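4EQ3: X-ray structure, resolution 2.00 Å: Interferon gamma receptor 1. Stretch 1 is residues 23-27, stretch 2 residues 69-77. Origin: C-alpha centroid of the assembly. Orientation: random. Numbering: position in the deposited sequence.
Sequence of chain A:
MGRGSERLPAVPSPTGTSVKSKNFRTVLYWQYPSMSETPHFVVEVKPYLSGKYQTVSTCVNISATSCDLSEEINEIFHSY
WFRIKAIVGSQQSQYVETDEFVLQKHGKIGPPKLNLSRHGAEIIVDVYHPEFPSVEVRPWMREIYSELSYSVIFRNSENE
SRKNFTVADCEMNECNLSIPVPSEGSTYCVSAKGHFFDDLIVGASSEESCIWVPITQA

Stretch 1 (23-27) NFRTV
Stretch 2, residues 69-77: LSEEINEIF

Stretch 1 begins as a loop and becomes a strand at R25. N23 and F24 have positive phi, with phi/psi of 59/32 and 74/8. R25, T26 and V27 are extended, at -94/113, -112/126 and -132/138. Stretch 2 is irregular. S70, E71 and E72 have helical phi/psi without regular helical bonding, and E72 N bonds back to L69 O at 2.8 Å. From I73 the chain runs on to I76 beside F24.

The register is set at T26, whose CA lies 4.9 Å from the CA of S70. Two hydrogen bonds use the two backbone polar groups of T26. L69 N donates to T26 O at 2.8 Å, with an angle of 151° at the hydrogen. T26 N donates to S70 OG at 2.9 Å and 155°. The m rotamer of S70 (chi1 -59°) places OG within reach of that amide, so a side chain takes the role a carbonyl would play in a regular sheet.

T26 CB points toward stretch 2. With chi1 at -55° (m), T26 CG2 lies 3.7 Å from I73 CD1 and 4.3 Å from L69 CB. OG1 is hydrogen-bonded to a residue flanking the stretches. I73 is m,t (-63°, 170°); its extended chi2 carries CD1 to the threonine methyl. L69 is also m,t (-56°, 174°), with its CB directed sideways.

R25 and V27 point their CB atoms away, as alternation along a strand requires. R25 is t,p,p with chi4 164°, and its CD still passes 3.4 Å from S70 OG. V27 is t (-166°).

F24 CB points sideways, but chi1 -62° and chi2 -78° bring the ring nearer. I76, t,t (-154°, 163°), extends CD1 to the ring edge, 4.1 Å from F24 CE1. This contact is apolar, and both residues are buried. Together the stretches bury 300 Å².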

ATOM      1  N   ASN A  23      -0.019   0.866   0.052  1.00 18.50           N
ATOM      2  CA  ASN A  23      -1.419   0.939  -0.345  1.00 20.75           C
ATOM      3  C   ASN A  23      -1.552   0.962  -1.857  1.00 22.19           C
ATOM      4  O   ASN A  23      -2.466   1.581  -2.402  1.00 19.55           O
ATOM      5  CB  ASN A  23      -2.082   2.165   0.265  1.00 22.39           C
ATOM      6  CG  ASN A  23      -2.218   2.063   1.766  1.00 22.73           C
ATOM      7  OD1 ASN A  23      -2.332   3.078   2.466  1.00 22.80           O
ATOM      8  ND2 ASN A  23      -2.205   0.841   2.275  1.00 19.32           N
ATOM      9  N   PHE A  24      -0.625   0.280  -2.524  1.00 18.23           N
ATOM     10  CA  PHE A  24      -0.665   0.116  -3.973  1.00 19.57           C
ATOM     11  C   PHE A  24      -0.275   1.372  -4.732  1.00 19.77           C
ATOM     12  O   PHE A  24      -0.399   1.429  -5.952  1.00 19.87           O
ATOM     13  CB  PHE A  24      -2.033  -0.404  -4.413  1.00 22.20           C
ATOM     14  CG  PHE A  24      -2.358  -1.755  -3.846  1.00 25.76           C
ATOM     15  CD1 PHE A  24      -1.797  -2.899  -4.393  1.00 21.48           C
ATOM     16  CD2 PHE A  24      -3.202  -1.881  -2.755  1.00 23.91           C
ATOM     17  CE1 PHE A  24      -2.091  -4.154  -3.867  1.00 24.45           C
ATOM     18  CE2 PHE A  24      -3.494  -3.125  -2.222  1.00 19.95           C
ATOM     19  CZ  PHE A  24      -2.942  -4.262  -2.779  1.00 26.10           C
ATOM     20  N   ARG A  25       0.191   2.380  -4.000  1.00 21.19           N
ATOM     21  CA  ARG A  25       0.875   3.508  -4.616  1.00 22.23           C
ATOM     22  C   ARG A  25       2.370   3.216  -4.567  1.00 21.37           C
ATOM     23  O   ARG A  25       2.971   3.154  -3.493  1.00 17.01           O
ATOM     24  CB  ARG A  25       0.552   4.822  -3.892  1.00 22.68           C
ATOM     25  CG  ARG A  25       1.144   6.071  -4.548  1.00 23.55           C
ATOM     26  CD  ARG A  25       0.445   6.458  -5.871  1.00 22.97           C
ATOM     27  NE  ARG A  25      -0.899   7.007  -5.680  1.00 24.38           N
ATOM     28  CZ  ARG A  25      -1.576   7.686  -6.608  1.00 26.95           C
ATOM     29  NH1 ARG A  25      -2.792   8.148  -6.345  1.00 26.21           N
ATOM     30  NH2 ARG A  25      -1.041   7.914  -7.801  1.00 26.49           N
ATOM     31  N   THR A  26       2.968   3.016  -5.732  1.00 18.47           N
ATOM     32  CA  THR A  26       4.386   2.715  -5.786  1.00 19.77           C
ATOM     33  C   THR A  26       5.161   3.847  -6.423  1.00 18.20           C
ATOM     34  O   THR A  26       4.868   4.264  -7.547  1.00 19.74           O
ATOM     35  CB  THR A  26       4.658   1.422  -6.570  1.00 18.72           C
ATOM     36  OG1 THR A  26       3.897   0.358  -5.997  1.00 20.25           O
ATOM     37  CG2 THR A  26       6.131   1.075  -6.520  1.00 18.61           C
ATOM     38  N   VAL A  27       6.173   4.324  -5.714  1.00 17.32           N
ATOM     39  CA  VAL A  27       6.978   5.421  -6.223  1.00 19.36           C
ATOM     40  C   VAL A  27       8.466   5.146  -6.101  1.00 19.49           C
ATOM     41  O   VAL A  27       8.943   4.622  -5.088  1.00 18.90           O
ATOM     42  CB  VAL A  27       6.626   6.763  -5.541  1.00 19.68           C
ATOM     43  CG1 VAL A  27       7.233   7.912  -6.322  1.00 21.23           C
ATOM     44  CG2 VAL A  27       5.126   6.935  -5.458  1.00 17.53           C
ATOM     45  N   LEU A  69       5.294   4.797 -10.291  1.00 25.10           N
ATOM     46  CA  LEU A  69       5.334   3.550 -11.055  1.00 24.43           C
ATOM     47  C   LEU A  69       4.024   2.772 -10.965  1.00 25.24           C
ATOM     48  O   LEU A  69       3.916   1.660 -11.503  1.00 24.66           O
ATOM     49  CB  LEU A  69       6.474   2.658 -10.551  1.00 24.33           C
ATOM     50  CG  LEU A  69       7.898   3.218 -10.532  1.00 25.75           C
ATOM     51  CD1 LEU A  69       8.846   2.221  -9.870  1.00 23.79           C
ATOM     52  CD2 LEU A  69       8.358   3.531 -11.945  1.00 26.89           C
ATOM     53  N   SER A  70       3.033   3.347 -10.288  1.00 22.41           N
ATOM     54  CA  SER A  70       1.798   2.633  -9.981  1.00 23.29           C
ATOM     55  C   SER A  70       1.082   2.085 -11.211  1.00 27.75           C
ATOM     56  O   SER A  70       0.322   1.121 -11.112  1.00 26.65           O
ATOM     57  CB  SER A  70       0.835   3.530  -9.195  1.00 23.95           C
ATOM     58  OG  SER A  70       1.426   3.977  -7.991  1.00 22.02           O
ATOM     59  N   GLU A  71       1.309   2.700 -12.367  1.00 30.90           N
ATOM     60  CA  GLU A  71       0.614   2.276 -13.575  1.00 33.84           C
ATOM     61  C   GLU A  71       1.413   1.253 -14.366  1.00 33.95           C
ATOM     62  O   GLU A  71       0.919   0.713 -15.350  1.00 38.43           O
ATOM     63  CB  GLU A  71       0.288   3.475 -14.461  1.00 36.78           C
ATOM     64  CG  GLU A  71      -0.628   4.503 -13.803  1.00 43.53           C
ATOM     65  CD  GLU A  71      -2.027   3.962 -13.521  1.00 48.14           C
ATOM     66  OE1 GLU A  71      -2.765   3.672 -14.491  1.00 54.64           O
ATOM     67  OE2 GLU A  71      -2.392   3.841 -12.329  1.00 46.26           O
ATOM     68  N   GLU A  72       2.642   0.986 -13.933  1.00 25.26           N
ATOM     69  CA  GLU A  72       3.525   0.050 -14.625  1.00 26.64           C
ATOM     70  C   GLU A  72       3.513  -1.312 -13.952  1.00 27.38           C
ATOM     71  O   GLU A  72       4.053  -2.284 -14.477  1.00 27.18           O
ATOM     72  CB  GLU A  72       4.959   0.580 -14.625  1.00 27.65           C
ATOM     73  CG  GLU A  72       5.114   1.956 -15.253  1.00 29.56           C
ATOM     74  CD  GLU A  72       4.989   1.907 -16.763  1.00 34.28           C
ATOM     75  OE1 GLU A  72       5.311   0.846 -17.355  1.00 32.17           O
ATOM     76  OE2 GLU A  72       4.567   2.926 -17.351  1.00 31.89           O
ATOM     77  N   ILE A  73       2.909  -1.376 -12.776  1.00 25.59           N
ATOM     78  CA  ILE A  73       2.939  -2.592 -11.980  1.00 26.33           C
ATOM     79  C   ILE A  73       1.569  -3.225 -11.941  1.00 29.06           C
ATOM     80  O   ILE A  73       0.628  -2.668 -11.380  1.00 25.33           O
ATOM     81  CB  ILE A  73       3.430  -2.294 -10.559  1.00 23.56           C
ATOM     82  CG1 ILE A  73       4.874  -1.784 -10.619  1.00 25.64           C
ATOM     83  CG2 ILE A  73       3.297  -3.529  -9.673  1.00 23.32           C
ATOM     84  CD1 ILE A  73       5.402  -1.231  -9.313  1.00 23.87           C
ATOM     85  N   ASN A  74       1.439  -4.387 -12.567  1.00 30.19           N
ATOM     86  CA  ASN A  74       0.143  -5.047 -12.606  1.00 32.11           C
ATOM     87  C   ASN A  74       0.274  -6.538 -12.335  1.00 30.56           C
ATOM     88  O   ASN A  74      -0.541  -7.346 -12.788  1.00 31.81           O
ATOM     89  CB  ASN A  74      -0.552  -4.787 -13.936  1.00 33.46           C
ATOM     90  CG  ASN A  74       0.383  -4.916 -15.107  1.00 37.71           C
ATOM     91  OD1 ASN A  74       0.910  -5.996 -15.375  1.00 37.64           O
ATOM     92  ND2 ASN A  74       0.603  -3.810 -15.817  1.00 38.90           N
ATOM     93  N   GLU A  75       1.320  -6.877 -11.595  1.00 26.01           N
ATOM     94  CA  GLU A  75       1.551  -8.233 -11.125  1.00 29.16           C
ATOM     95  C   GLU A  75       1.941  -8.087  -9.667  1.00 25.14           C
ATOM     96  O   GLU A  75       2.779  -7.251  -9.336  1.00 22.20           O
ATOM     97  CB  GLU A  75       2.703  -8.878 -11.899  1.00 28.02           C
ATOM     98  CG  GLU A  75       2.431  -9.090 -13.387  1.00 31.66           C
ATOM     99  CD  GLU A  75       1.406 -10.181 -13.640  1.00 37.11           C
ATOM    100  OE1 GLU A  75       1.142 -10.977 -12.714  1.00 32.55           O
ATOM    101  OE2 GLU A  75       0.859 -10.239 -14.763  1.00 39.38           O
ATOM    102  N   ILE A  76       1.334  -8.876  -8.791  1.00 26.03           N
ATOM    103  CA  ILE A  76       1.660  -8.777  -7.372  1.00 26.31           C
ATOM    104  C   ILE A  76       2.733  -9.793  -6.954  1.00 25.29           C
ATOM    105  O   ILE A  76       3.475  -9.562  -6.002  1.00 22.90           O
ATOM    106  CB  ILE A  76       0.396  -8.923  -6.483  1.00 29.85           C
ATOM    107  CG1 ILE A  76       0.589  -8.213  -5.135  1.00 29.51           C
ATOM    108  CG2 ILE A  76       0.020 -10.391  -6.298  1.00 30.35           C
ATOM    109  CD1 ILE A  76      -0.732  -7.951  -4.381  1.00 27.09           C
ATOM    110  N   PHE A  77       2.824 -10.903  -7.684  1.00 21.80           N
ATOM    111  CA  PHE A  77       3.727 -12.000  -7.307  1.00 24.73           C
ATOM    112  C   PHE A  77       5.019 -12.064  -8.111  1.00 24.19           C
ATOM    113  O   PHE A  77       6.036 -12.556  -7.618  1.00 26.01           O
ATOM    114  CB  PHE A  77       2.992 -13.346  -7.344  1.00 22.43           C
ATOM    115  CG  PHE A  77       1.858 -13.431  -6.361  1.00 23.52           C
ATOM    116  CD1 PHE A  77       2.104 -13.366  -5.000  1.00 23.39           C
ATOM    117  CD2 PHE A  77       0.552 -13.565  -6.792  1.00 25.83           C
ATOM    118  CE1 PHE A  77       1.067 -13.433  -4.083  1.00 22.67           C
ATOM    119  CE2 PHE A  77      -0.494 -13.626  -5.877  1.00 23.91           C
ATOM    120  CZ  PHE A  77      -0.230 -13.563  -4.525  1.00 23.62           C
TER